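Local coordinates for minor capsid protein (Cafeteriavirus-dependent mavirus, PDB 6G42) that forms the pentameric penton unit that probably occupies the vertices of the virophage capsid, combining a single jelly-roll with a further domain inserted into its chain, at residues C[64-69]-C[196-201]; C[73-78]-C[160-165]; C[89-94]-C[114-119]; C[164-169]-C[188-193]; C[273-278]-C[299-304]. All coordinates share one frame; numbering follows the deposited sequence.

Contact 1 (C[64-69]-C[196-201]); sequences PLFKPA and EFLTPI
The chain leaves the jelly-roll after strand 49-62 and comes back to it at strand 201-207, and at this double crossing Pro64 to Lys67 lie against Leu198 to Ile201. The junction shows how two irregular linkers can be joined with no direct hydrogen bond between them. Pro200 sits at its centre: ring atom CD lies 3.4 Å from Leu65 O, and CB lies 3.6 Å from Lys67 CB. The same carbonyl, Leu65 O, receives a CA-H...O contact from Thr199 CA at 3.4 Å. Polar linkage passes through a water, which donates to Pro64 O and accepts from Thr199 OG1, each at 2.6 Å. Thr199 OG1 also accepts from Ile201 N at 3.2 Å, the bond of an ST turn, so the hydroxyl is used twice. Beside it, Ile201 CD1 meets Pro64 CD at 3.6 Å, the two side chains crossing at about a right angle. The extended chain of Lys67 leads away from Pro200 to NZ, which forms salt bridges with Asp281, Asp283 and Glu285. Phe66 CD1 comes 3.6 Å from Leu198 O. Leu65 and Phe66 form a classic beta bulge opposite Met103. Phe66 and Leu198 both pack on helix 106-120, while Pro200 and Ile201 rest on strand 272-281 of the jelly-roll.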
# COMPACT_ATOMS: atom_id res chain seq x y z
N PRO C 64 -21.14 12.09 11.56
CA PRO C 64 -22.06 12.38 10.46
C PRO C 64 -21.41 12.25 9.09
O PRO C 64 -20.20 12.46 8.94
CB PRO C 64 -22.47 13.83 10.73
CG PRO C 64 -21.35 14.42 11.52
CD PRO C 64 -20.82 13.29 12.35
N LEU C 65 -22.23 11.88 8.11
CA LEU C 65 -21.80 11.69 6.73
C LEU C 65 -22.13 12.87 5.80
O LEU C 65 -21.48 13.03 4.76
CB LEU C 65 -22.43 10.41 6.17
CG LEU C 65 -22.29 9.12 6.98
CD1 LEU C 65 -22.67 7.93 6.12
CD2 LEU C 65 -20.89 8.93 7.53
N PHE C 66 -23.12 13.69 6.16
CA PHE C 66 -23.60 14.78 5.30
C PHE C 66 -24.17 15.92 6.16
O PHE C 66 -24.65 15.68 7.28
CB PHE C 66 -24.66 14.26 4.33
CG PHE C 66 -25.03 15.23 3.24
CD1 PHE C 66 -24.15 15.48 2.19
CD2 PHE C 66 -26.25 15.88 3.25
CE1 PHE C 66 -24.49 16.37 1.17
CE2 PHE C 66 -26.60 16.77 2.23
CZ PHE C 66 -25.72 17.02 1.19
N LYS C 67 -24.11 17.14 5.64
CA LYS C 67 -24.56 18.35 6.35
C LYS C 67 -25.23 19.30 5.35
O LYS C 67 -24.56 20.16 4.79
CB LYS C 67 -23.37 19.04 7.02
CG LYS C 67 -23.71 20.26 7.86
CD LYS C 67 -22.45 20.95 8.32
CE LYS C 67 -22.72 21.96 9.42
NZ LYS C 67 -21.44 22.40 10.03
N PRO C 68 -26.56 19.16 5.14
CA PRO C 68 -27.30 19.90 4.10
C PRO C 68 -27.18 21.42 4.06
O PRO C 68 -27.36 22.01 2.99
CB PRO C 68 -28.75 19.52 4.38
CG PRO C 68 -28.67 18.16 4.98
CD PRO C 68 -27.44 18.19 5.83
N ALA C 69 -26.90 22.05 5.20
CA ALA C 69 -26.80 23.52 5.29
C ALA C 69 -25.82 24.11 4.28
O ALA C 69 -26.13 25.09 3.61
CB ALA C 69 -26.43 23.94 6.70
N GLU C 196 -15.99 11.70 -0.71
CA GLU C 196 -15.06 12.76 -0.26
C GLU C 196 -15.59 14.19 -0.45
O GLU C 196 -15.23 15.08 0.31
CB GLU C 196 -13.69 12.59 -0.94
CG GLU C 196 -13.69 12.78 -2.45
CD GLU C 196 -12.36 12.44 -3.11
OE1 GLU C 196 -11.30 12.80 -2.56
OE2 GLU C 196 -12.38 11.85 -4.21
N PHE C 197 -16.43 14.39 -1.48
CA PHE C 197 -17.11 15.69 -1.76
C PHE C 197 -18.36 15.96 -0.91
O PHE C 197 -18.90 17.06 -0.96
CB PHE C 197 -17.53 15.76 -3.24
CG PHE C 197 -16.40 16.07 -4.18
CD1 PHE C 197 -15.46 15.10 -4.50
CD2 PHE C 197 -16.29 17.33 -4.78
CE1 PHE C 197 -14.42 15.37 -5.37
CE2 PHE C 197 -15.26 17.61 -5.66
CZ PHE C 197 -14.32 16.63 -5.95
N LEU C 198 -18.83 14.94 -0.19
CA LEU C 198 -20.07 15.00 0.60
C LEU C 198 -19.84 15.10 2.11
O LEU C 198 -20.62 15.75 2.81
CB LEU C 198 -20.93 13.77 0.29
CG LEU C 198 -21.26 13.50 -1.19
CD1 LEU C 198 -22.15 12.27 -1.33
CD2 LEU C 198 -21.93 14.68 -1.87
N THR C 199 -18.79 14.45 2.61
CA THR C 199 -18.48 14.49 4.04
C THR C 199 -18.23 15.92 4.55
O THR C 199 -17.41 16.65 3.98
CB THR C 199 -17.30 13.57 4.44
OG1 THR C 199 -17.05 13.69 5.85
CG2 THR C 199 -16.00 13.91 3.69
N PRO C 200 -18.94 16.32 5.62
CA PRO C 200 -18.69 17.63 6.21
C PRO C 200 -17.48 17.66 7.14
O PRO C 200 -17.09 18.74 7.56
CB PRO C 200 -19.97 17.87 7.01
CG PRO C 200 -20.34 16.52 7.49
CD PRO C 200 -19.96 15.58 6.39
N ILE C 201 -16.90 16.50 7.44
CA ILE C 201 -15.85 16.39 8.45
C ILE C 201 -14.47 16.52 7.82
O ILE C 201 -14.11 15.74 6.93
CB ILE C 201 -15.97 15.06 9.22
CG1 ILE C 201 -17.38 14.97 9.82
CG2 ILE C 201 -14.89 14.95 10.30
CD1 ILE C 201 -17.66 13.73 10.62
O HOH W 1 -18.33 11.85 7.22

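Contact 2 (C[73-78]-C[160-165]); sequences YQVGIF and DDMRVD
Tyr73, just ahead of strand 74-79, brings its CA to 5.5 Å from that of Met162 in helix 160-165, the closest pair of CA atoms across the two segments. Met162 lays its sulfur over one face of the Tyr73 ring: Met162 SD stands 3.9 Å from the centroid, 26° off the normal and displaced toward the rim, nearest Tyr73 CG. This Met-aromatic contact lies where helix 160-165 packs beside the antiparallel sheet in which strand 74-79 runs between strands 84-90 and 154-158. Bends at chi2 and chi3 (-76° for the latter) carry Met162 CE to 3.7 Å from Val75 CG1. At the ring edge, Asp161 CB lies 3.7 Å from Tyr73 CD1. Farther along the same ring, Tyr73 OH donates to Asp165 OD2 at 2.6 Å and meets its anti lone pair, with ring and carboxylate planes 86° apart. The other oxygen, Asp165 OD1, forms a salt bridge with Lys60 of the second subunit, which would be expected to help stabilise the carboxylate charge.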
# COMPACT_ATOMS: atom_id res chain seq x y z
N TYR C 73 -28.43 22.45 -3.50
CA TYR C 73 -28.72 21.59 -4.65
C TYR C 73 -30.02 21.98 -5.34
O TYR C 73 -30.94 22.49 -4.70
CB TYR C 73 -28.77 20.11 -4.25
CG TYR C 73 -27.47 19.51 -3.72
CD1 TYR C 73 -26.21 20.07 -4.01
CD2 TYR C 73 -27.50 18.34 -2.95
CE1 TYR C 73 -25.04 19.49 -3.53
CE2 TYR C 73 -26.33 17.76 -2.47
CZ TYR C 73 -25.10 18.34 -2.76
OH TYR C 73 -23.95 17.78 -2.28
N GLN C 74 -30.08 21.74 -6.65
CA GLN C 74 -31.29 21.90 -7.46
C GLN C 74 -31.26 20.90 -8.61
O GLN C 74 -30.27 20.83 -9.34
CB GLN C 74 -31.38 23.30 -8.09
CG GLN C 74 -31.61 24.44 -7.12
CD GLN C 74 -31.83 25.78 -7.83
OE1 GLN C 74 -32.18 25.83 -9.01
NE2 GLN C 74 -31.61 26.87 -7.10
N VAL C 75 -32.35 20.15 -8.77
CA VAL C 75 -32.55 19.31 -9.96
C VAL C 75 -33.52 19.99 -10.92
O VAL C 75 -34.17 20.98 -10.57
CB VAL C 75 -33.02 17.87 -9.64
CG1 VAL C 75 -31.92 17.11 -8.92
CG2 VAL C 75 -34.32 17.85 -8.83
N GLY C 76 -33.60 19.47 -12.14
CA GLY C 76 -34.50 19.99 -13.16
C GLY C 76 -34.73 19.01 -14.29
O GLY C 76 -34.09 17.96 -14.35
N ILE C 77 -35.66 19.34 -15.18
CA ILE C 77 -35.97 18.50 -16.34
C ILE C 77 -36.04 19.36 -17.60
O ILE C 77 -36.73 20.38 -17.63
CB ILE C 77 -37.28 17.72 -16.15
CG1 ILE C 77 -37.25 17.03 -14.78
CG2 ILE C 77 -37.47 16.71 -17.28
CD1 ILE C 77 -38.33 16.01 -14.53
N PHE C 78 -35.33 18.90 -18.63
CA PHE C 78 -35.16 19.62 -19.89
C PHE C 78 -35.76 18.77 -21.01
O PHE C 78 -35.32 17.64 -21.24
CB PHE C 78 -33.67 19.85 -20.15
CG PHE C 78 -33.38 20.73 -21.34
CD1 PHE C 78 -33.44 22.11 -21.23
CD2 PHE C 78 -33.01 20.16 -22.56
CE1 PHE C 78 -33.15 22.92 -22.33
CE2 PHE C 78 -32.73 20.97 -23.66
CZ PHE C 78 -32.80 22.34 -23.54
N ASP C 160 -24.89 23.76 -10.32
CA ASP C 160 -23.43 23.72 -10.13
C ASP C 160 -22.96 23.05 -8.83
O ASP C 160 -21.89 22.46 -8.81
CB ASP C 160 -22.82 25.12 -10.25
CG ASP C 160 -21.31 25.07 -10.53
OD1 ASP C 160 -20.88 24.27 -11.39
OD2 ASP C 160 -20.57 25.84 -9.87
N ASP C 161 -23.75 23.14 -7.76
CA ASP C 161 -23.42 22.41 -6.52
C ASP C 161 -23.58 20.89 -6.68
O ASP C 161 -22.74 20.13 -6.20
CB ASP C 161 -24.22 22.93 -5.32
CG ASP C 161 -23.64 24.23 -4.74
OD1 ASP C 161 -22.91 24.95 -5.44
OD2 ASP C 161 -23.94 24.53 -3.55
N MET C 162 -24.65 20.47 -7.36
CA MET C 162 -24.86 19.06 -7.71
C MET C 162 -23.78 18.56 -8.67
O MET C 162 -23.19 17.50 -8.45
CB MET C 162 -26.24 18.86 -8.34
CG MET C 162 -27.40 18.93 -7.37
SD MET C 162 -27.67 17.38 -6.49
CE MET C 162 -28.45 16.41 -7.77
N ARG C 163 -23.53 19.33 -9.72
CA ARG C 163 -22.47 19.07 -10.69
C ARG C 163 -21.15 18.72 -10.01
O ARG C 163 -20.55 17.68 -10.30
CB ARG C 163 -22.29 20.30 -11.59
CG ARG C 163 -21.07 20.31 -12.51
CD ARG C 163 -21.21 19.31 -13.63
NE ARG C 163 -20.21 19.55 -14.68
CZ ARG C 163 -19.03 18.93 -14.78
NH1 ARG C 163 -18.64 18.00 -13.89
NH2 ARG C 163 -18.22 19.25 -15.78
N VAL C 164 -20.70 19.57 -9.09
CA VAL C 164 -19.41 19.41 -8.43
C VAL C 164 -19.40 18.16 -7.54
O VAL C 164 -18.50 17.32 -7.65
CB VAL C 164 -18.99 20.68 -7.65
CG1 VAL C 164 -17.70 20.45 -6.86
CG2 VAL C 164 -18.77 21.84 -8.61
N ASP C 165 -20.40 18.04 -6.67
CA ASP C 165 -20.43 16.94 -5.69
C ASP C 165 -20.76 15.57 -6.29
O ASP C 165 -20.46 14.55 -5.67
CB ASP C 165 -21.36 17.27 -4.53
CG ASP C 165 -20.81 18.37 -3.63
OD1 ASP C 165 -19.69 18.88 -3.87
OD2 ASP C 165 -21.51 18.74 -2.66

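Contact 3 (C[89-94]-C[114-119]); sequences REVDFS and NETLAG
The guanidinium of Arg89 approaches the backbone of Gly119 obliquely, with Thr116 O also set obliquely to it. Its NH2 gives Gly119 O a weak hydrogen bond, 3.1 Å long and bent to 121° at the hydrogen. A bend at chi3 (-62°) places NE on the way to this carbonyl. The second flat group is the carboxylate of Asp92, whose OD1 is met from one face by two donors of the same residue, Ser94 N at 3.1 Å and Ser94 OG at 2.6 Å. The first of these bonds closes an Asx turn just after strand 84-90 ends. Helix 106-120 lies over the sheet here, and Thr116 is its main point of contact with the departing chain. Thr116 CG2 touches Glu90 O at 3.5 Å, while OG1 lies 3.5 Å from Val91 CA and 3.6 Å from Val91 CG1. That hydroxyl is also hydrogen-bonded to Ala112 O, one turn back in the helix. Val91 packs on Ile113 as well, and Thr116 reaches Val75 of the adjoining strand.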
# COMPACT_ATOMS: atom_id res chain seq x y z
N ARG C 89 -36.49 22.58 -9.08
CA ARG C 89 -36.82 22.59 -7.64
C ARG C 89 -35.58 22.38 -6.77
O ARG C 89 -34.64 21.68 -7.16
CB ARG C 89 -37.85 21.50 -7.33
CG ARG C 89 -38.53 21.67 -5.97
CD ARG C 89 -39.60 20.61 -5.72
NE ARG C 89 -40.69 20.68 -6.69
CZ ARG C 89 -41.75 19.88 -6.71
NH1 ARG C 89 -41.90 18.91 -5.81
NH2 ARG C 89 -42.68 20.05 -7.65
N GLU C 90 -35.57 23.01 -5.60
CA GLU C 90 -34.51 22.81 -4.61
C GLU C 90 -34.69 21.48 -3.90
O GLU C 90 -35.82 21.08 -3.62
CB GLU C 90 -34.51 23.93 -3.55
CG GLU C 90 -34.36 25.34 -4.10
CD GLU C 90 -34.16 26.40 -3.01
OE1 GLU C 90 -34.13 26.06 -1.80
OE2 GLU C 90 -34.04 27.59 -3.38
N VAL C 91 -33.59 20.80 -3.61
CA VAL C 91 -33.63 19.56 -2.83
C VAL C 91 -33.80 19.94 -1.36
O VAL C 91 -33.01 20.71 -0.80
CB VAL C 91 -32.36 18.70 -3.04
CG1 VAL C 91 -32.43 17.40 -2.24
CG2 VAL C 91 -32.18 18.38 -4.52
N ASP C 92 -34.85 19.39 -0.74
CA ASP C 92 -35.19 19.66 0.65
C ASP C 92 -34.75 18.49 1.52
O ASP C 92 -35.24 17.37 1.35
CB ASP C 92 -36.71 19.90 0.79
CG ASP C 92 -37.10 20.57 2.11
OD1 ASP C 92 -36.27 20.67 3.04
OD2 ASP C 92 -38.26 21.01 2.22
N PHE C 93 -33.83 18.75 2.44
CA PHE C 93 -33.32 17.74 3.38
C PHE C 93 -33.96 17.81 4.78
O PHE C 93 -33.66 16.98 5.65
CB PHE C 93 -31.79 17.85 3.49
CG PHE C 93 -31.06 17.49 2.22
CD1 PHE C 93 -30.78 16.16 1.92
CD2 PHE C 93 -30.65 18.48 1.34
CE1 PHE C 93 -30.10 15.83 0.75
CE2 PHE C 93 -29.97 18.15 0.17
CZ PHE C 93 -29.70 16.82 -0.12
N SER C 94 -34.87 18.77 5.00
CA SER C 94 -35.46 19.04 6.32
C SER C 94 -36.10 17.83 7.01
O SER C 94 -36.02 17.70 8.23
CB SER C 94 -36.50 20.17 6.21
OG SER C 94 -37.47 19.90 5.22
N ASN C 114 -34.07 11.91 -4.79
CA ASN C 114 -35.08 11.15 -5.54
C ASN C 114 -36.50 11.70 -5.39
O ASN C 114 -37.21 11.85 -6.38
CB ASN C 114 -35.07 9.68 -5.11
CG ASN C 114 -35.73 8.76 -6.13
OD1 ASN C 114 -35.65 9.00 -7.34
ND2 ASN C 114 -36.38 7.72 -5.65
N GLU C 115 -36.90 11.99 -4.15
CA GLU C 115 -38.23 12.54 -3.86
C GLU C 115 -38.45 13.94 -4.44
O GLU C 115 -39.56 14.28 -4.85
CB GLU C 115 -38.49 12.54 -2.34
CG GLU C 115 -38.65 11.15 -1.74
CD GLU C 115 -38.80 11.16 -0.22
OE1 GLU C 115 -38.66 12.23 0.41
OE2 GLU C 115 -39.04 10.08 0.35
N THR C 116 -37.38 14.74 -4.46
CA THR C 116 -37.37 16.03 -5.16
C THR C 116 -37.62 15.84 -6.66
O THR C 116 -38.40 16.57 -7.27
CB THR C 116 -36.01 16.75 -4.99
OG1 THR C 116 -35.66 16.76 -3.60
CG2 THR C 116 -36.06 18.18 -5.51
N LEU C 117 -36.94 14.85 -7.23
CA LEU C 117 -37.06 14.51 -8.64
C LEU C 117 -38.43 13.92 -8.99
O LEU C 117 -38.99 14.23 -10.04
CB LEU C 117 -35.95 13.55 -9.04
CG LEU C 117 -35.58 13.45 -10.52
CD1 LEU C 117 -35.03 14.76 -11.06
CD2 LEU C 117 -34.55 12.35 -10.70
N ALA C 118 -38.97 13.09 -8.09
CA ALA C 118 -40.30 12.51 -8.26
C ALA C 118 -41.40 13.56 -8.16
O ALA C 118 -42.33 13.58 -8.96
CB ALA C 118 -40.53 11.41 -7.23
N GLY C 119 -41.29 14.44 -7.16
CA GLY C 119 -42.20 15.57 -6.99
C GLY C 119 -42.25 16.53 -8.17
O GLY C 119 -43.31 17.08 -8.48

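Contact 4 (C[164-169]-C[188-193]); sequences VDFNSF and ETQDAS
Ser168 meets Asp191 and Ala192 from within a type I beta turn, Phe166 to Phe169, where the chain following helix 160-165 meets the chain leaving strand 187-189. Its OG stands between the backbone N and the carbonyl carbon (chi1 47°) and donates to Ala192 O at 2.8 Å. The neighbouring carbonyl, Ser168 O, accepts from Asp191 N at 3.2 Å; the bond is nearly straight, 175° at the hydrogen, although the donor stands well above the carbonyl plane. Ser168 is thus held to the other segment by one side-chain and one backbone bond. Gln190 is satisfied from outside the two segments: OE1 bonds to Phe142 N, on the adjoining strand 141-145, and NE2 to Thr194 OG1. Asn167 has both ends of its amide engaged, ND2 donating to Val164 O at 2.8 Å and OD1 bonding to Gln246 NE2 of the second subunit. In a CH-pi contact, Gln190 CG lies over one face of the Phe169 ring, 3.9 Å from its centroid, displaced toward the rim and 3.7 Å from Phe169 CE2.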
# COMPACT_ATOMS: atom_id res chain seq x y z
N VAL C 164 -20.70 19.57 -9.09
CA VAL C 164 -19.41 19.41 -8.43
C VAL C 164 -19.40 18.16 -7.54
O VAL C 164 -18.50 17.32 -7.65
CB VAL C 164 -18.99 20.68 -7.65
CG1 VAL C 164 -17.70 20.45 -6.86
CG2 VAL C 164 -18.77 21.84 -8.61
N ASP C 165 -20.40 18.04 -6.67
CA ASP C 165 -20.43 16.94 -5.69
C ASP C 165 -20.76 15.57 -6.29
O ASP C 165 -20.46 14.55 -5.67
CB ASP C 165 -21.36 17.27 -4.53
CG ASP C 165 -20.81 18.37 -3.63
OD1 ASP C 165 -19.69 18.88 -3.87
OD2 ASP C 165 -21.51 18.74 -2.66
N PHE C 166 -21.36 15.54 -7.48
CA PHE C 166 -21.57 14.29 -8.23
C PHE C 166 -20.90 14.37 -9.62
O PHE C 166 -21.49 14.01 -10.64
CB PHE C 166 -23.07 13.96 -8.33
CG PHE C 166 -23.76 13.90 -6.99
CD1 PHE C 166 -24.29 15.04 -6.41
CD2 PHE C 166 -23.86 12.70 -6.30
CE1 PHE C 166 -24.92 14.99 -5.18
CE2 PHE C 166 -24.49 12.64 -5.07
CZ PHE C 166 -25.02 13.79 -4.50
N ASN C 167 -19.65 14.83 -9.60
CA ASN C 167 -18.85 15.13 -10.81
C ASN C 167 -18.53 13.97 -11.75
O ASN C 167 -18.34 14.18 -12.94
CB ASN C 167 -17.54 15.81 -10.41
CG ASN C 167 -16.68 14.96 -9.48
OD1 ASN C 167 -15.98 14.06 -9.93
ND2 ASN C 167 -16.72 15.25 -8.19
N SER C 168 -18.46 12.76 -11.21
CA SER C 168 -18.10 11.57 -12.00
C SER C 168 -19.19 11.05 -12.98
O SER C 168 -18.94 10.08 -13.70
CB SER C 168 -17.64 10.46 -11.06
OG SER C 168 -18.54 10.31 -9.97
N PHE C 169 -20.37 11.66 -13.00
CA PHE C 169 -21.32 11.50 -14.11
C PHE C 169 -20.81 12.27 -15.34
O PHE C 169 -19.97 13.17 -15.20
CB PHE C 169 -22.72 12.02 -13.74
CG PHE C 169 -23.46 11.16 -12.75
CD1 PHE C 169 -23.95 9.90 -13.12
CD2 PHE C 169 -23.70 11.61 -11.45
CE1 PHE C 169 -24.63 9.11 -12.21
CE2 PHE C 169 -24.39 10.82 -10.54
CZ PHE C 169 -24.86 9.57 -10.92
N GLU C 188 -27.35 3.81 -15.20
CA GLU C 188 -26.08 4.54 -15.35
C GLU C 188 -25.51 4.89 -13.97
O GLU C 188 -26.24 5.36 -13.09
CB GLU C 188 -26.28 5.81 -16.18
CG GLU C 188 -26.45 5.58 -17.68
CD GLU C 188 -25.14 5.37 -18.43
OE1 GLU C 188 -24.07 5.21 -17.80
OE2 GLU C 188 -25.19 5.35 -19.68
N THR C 189 -24.21 4.68 -13.80
CA THR C 189 -23.52 4.87 -12.52
C THR C 189 -22.33 5.81 -12.68
O THR C 189 -21.83 6.01 -13.78
CB THR C 189 -23.08 3.51 -11.91
OG1 THR C 189 -22.39 3.73 -10.67
CG2 THR C 189 -22.17 2.72 -12.85
N GLN C 190 -21.90 6.40 -11.56
CA GLN C 190 -20.70 7.24 -11.51
C GLN C 190 -19.47 6.45 -11.94
O GLN C 190 -19.37 5.26 -11.64
CB GLN C 190 -20.48 7.73 -10.07
CG GLN C 190 -21.43 8.81 -9.57
CD GLN C 190 -21.13 9.25 -8.14
OE1 GLN C 190 -21.31 8.48 -7.20
NE2 GLN C 190 -20.68 10.49 -7.97
N ASP C 191 -18.53 7.11 -12.63
CA ASP C 191 -17.24 6.46 -12.96
C ASP C 191 -16.24 6.42 -11.78
O ASP C 191 -15.19 5.77 -11.88
CB ASP C 191 -16.62 7.00 -14.28
CG ASP C 191 -16.10 8.45 -14.19
OD1 ASP C 191 -15.32 8.80 -13.27
OD2 ASP C 191 -16.43 9.25 -15.10
N ALA C 192 -16.56 7.10 -10.68
CA ALA C 192 -15.71 7.16 -9.48
C ALA C 192 -16.50 7.57 -8.24
O ALA C 192 -17.49 8.29 -8.33
CB ALA C 192 -14.56 8.13 -9.71
N SER C 193 -16.03 7.12 -7.08
CA SER C 193 -16.65 7.47 -5.80
C SER C 193 -16.43 8.95 -5.50
O SER C 193 -15.34 9.47 -5.74
CB SER C 193 -16.06 6.61 -4.68
OG SER C 193 -16.77 6.80 -3.47

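Contact 5 (C[273-278]-C[299-304]); sequences FNLSFT and LKLLFE
Asn274 ND2 is hydrogen-bonded to both Asp35 OD1 and Ser33 OG, on the strand whose neighbouring residues Phe273 and Leu275 meet Leu301. The contact itself, between strand 272-281 and strand 296-305, is apolar, with no hydrogen bond across it. The axes of the two segments approach to 11.3 Å, with N-to-C directions 125° apart, as befits strands from the two facing sheets of a jelly-roll sandwich. Leu275 CD1 meets two partners, Leu299 CD2 at 3.7 Å and, tip to tip, Leu301 CD1 at 3.9 Å. On one flank, Leu299 CD1 lies at the edge of the Phe277 ring, 3.6 Å from CE1, as the two side chains slide past each other in opposite directions. On the other, Leu301 CD1 stands at the edge of the Phe273 ring, 4.1 Å from CZ. Phe273 CZ in turn lies 4.4 Å from Phe303 CZ, at the edge of that ring. Around this core, Phe273 and Leu275 also pack on Ile36 of strand 33-37, while Leu301 and Phe303 touch strand 49-62.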
# COMPACT_ATOMS: atom_id res chain seq x y z
N PHE C 273 -3.96 18.93 33.91
CA PHE C 273 -4.50 19.62 32.74
C PHE C 273 -5.65 18.84 32.13
O PHE C 273 -5.88 17.68 32.45
CB PHE C 273 -3.40 19.88 31.69
CG PHE C 273 -2.71 18.63 31.20
CD1 PHE C 273 -1.62 18.11 31.90
CD2 PHE C 273 -3.12 18.00 30.03
CE1 PHE C 273 -0.97 16.97 31.45
CE2 PHE C 273 -2.47 16.86 29.58
CZ PHE C 273 -1.40 16.34 30.29
N ASN C 274 -6.38 19.52 31.24
CA ASN C 274 -7.53 18.97 30.55
C ASN C 274 -7.17 18.66 29.09
O ASN C 274 -6.41 19.40 28.47
CB ASN C 274 -8.68 19.97 30.58
CG ASN C 274 -9.97 19.38 30.05
OD1 ASN C 274 -10.36 19.64 28.91
ND2 ASN C 274 -10.64 18.57 30.87
N LEU C 275 -7.71 17.56 28.58
CA LEU C 275 -7.67 17.25 27.15
C LEU C 275 -9.10 16.98 26.70
O LEU C 275 -9.85 16.30 27.41
CB LEU C 275 -6.82 16.01 26.86
CG LEU C 275 -5.34 16.08 27.22
CD1 LEU C 275 -4.70 14.70 27.10
CD2 LEU C 275 -4.62 17.07 26.33
N SER C 276 -9.46 17.50 25.53
CA SER C 276 -10.75 17.18 24.91
C SER C 276 -10.62 17.06 23.40
O SER C 276 -9.76 17.69 22.79
CB SER C 276 -11.81 18.23 25.27
OG SER C 276 -11.29 19.53 25.21
N PHE C 277 -11.50 16.24 22.82
CA PHE C 277 -11.54 15.97 21.38
C PHE C 277 -12.63 16.81 20.70
O PHE C 277 -13.78 16.86 21.16
CB PHE C 277 -11.78 14.48 21.12
CG PHE C 277 -10.56 13.62 21.36
CD1 PHE C 277 -10.16 13.29 22.66
CD2 PHE C 277 -9.81 13.14 20.29
CE1 PHE C 277 -9.04 12.51 22.88
CE2 PHE C 277 -8.69 12.35 20.51
CZ PHE C 277 -8.30 12.03 21.80
N THR C 278 -12.26 17.45 19.60
CA THR C 278 -13.12 18.39 18.90
C THR C 278 -13.07 18.11 17.40
O THR C 278 -11.99 17.85 16.86
CB THR C 278 -12.65 19.83 19.12
OG1 THR C 278 -12.37 20.05 20.51
CG2 THR C 278 -13.70 20.82 18.68
N LEU C 299 -5.20 7.02 24.46
CA LEU C 299 -4.44 8.25 24.26
C LEU C 299 -3.04 8.10 24.85
O LEU C 299 -2.89 7.66 25.98
CB LEU C 299 -5.20 9.39 24.94
CG LEU C 299 -4.75 10.83 24.73
CD1 LEU C 299 -5.96 11.75 24.68
CD2 LEU C 299 -3.80 11.29 25.84
N LYS C 300 -2.03 8.47 24.07
CA LYS C 300 -0.64 8.36 24.51
C LYS C 300 0.11 9.63 24.14
O LYS C 300 0.14 10.02 22.97
CB LYS C 300 0.01 7.12 23.89
CG LYS C 300 1.29 6.66 24.59
CD LYS C 300 1.64 5.22 24.23
CE LYS C 300 2.58 4.57 25.24
NZ LYS C 300 3.97 4.46 24.72
N LEU C 301 0.69 10.28 25.14
CA LEU C 301 1.43 11.52 24.97
C LEU C 301 2.92 11.28 25.23
O LEU C 301 3.28 10.39 25.99
CB LEU C 301 0.90 12.58 25.94
CG LEU C 301 -0.59 12.88 25.91
CD1 LEU C 301 -0.95 13.80 27.06
CD2 LEU C 301 -1.01 13.52 24.59
N LEU C 302 3.76 12.09 24.60
CA LEU C 302 5.20 12.06 24.84
C LEU C 302 5.71 13.45 25.18
O LEU C 302 5.55 14.38 24.39
CB LEU C 302 5.94 11.52 23.62
CG LEU C 302 7.47 11.61 23.64
CD1 LEU C 302 8.05 10.83 24.82
CD2 LEU C 302 8.07 11.13 22.33
N PHE C 303 6.33 13.58 26.35
CA PHE C 303 7.09 14.77 26.71
C PHE C 303 8.56 14.44 26.47
O PHE C 303 9.15 13.62 27.18
CB PHE C 303 6.80 15.18 28.15
CG PHE C 303 5.36 15.57 28.39
CD1 PHE C 303 4.92 16.86 28.11
CD2 PHE C 303 4.45 14.63 28.86
CE1 PHE C 303 3.59 17.20 28.32
CE2 PHE C 303 3.12 14.97 29.07
CZ PHE C 303 2.69 16.26 28.80
N GLU C 304 9.13 15.06 25.44
CA GLU C 304 10.50 14.82 24.99
C GLU C 304 11.37 16.04 25.32
O GLU C 304 11.11 17.15 24.84
CB GLU C 304 10.49 14.55 23.48
CG GLU C 304 11.83 14.16 22.88
CD GLU C 304 11.78 14.02 21.36
OE1 GLU C 304 10.81 13.43 20.84
OE2 GLU C 304 12.72 14.51 20.68

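In the fold
From the N terminus, the chain builds jelly-roll strands up to 49-62 and then enters the inserted region, whose loop contact 1 closes between 64-69 and 196-201. Contacts 2, 3 and 4 all nest inside that loop. Contact 3, joining 89-94 to helix 106-120, lies within the loop closed by contact 2, and the two meet on neighbouring strands. Contact 4 opens at residues 164-165, where contact 2 ends, so helix 160-165 meets strand 74-79, and the turn directly after it meets the segment after 187-189. Contacts 1, 2 and 4 also touch the second subunit. Contact 5 follows in series, about 44 Å from contact 2 between centres, and joins the jelly-roll's two sheets.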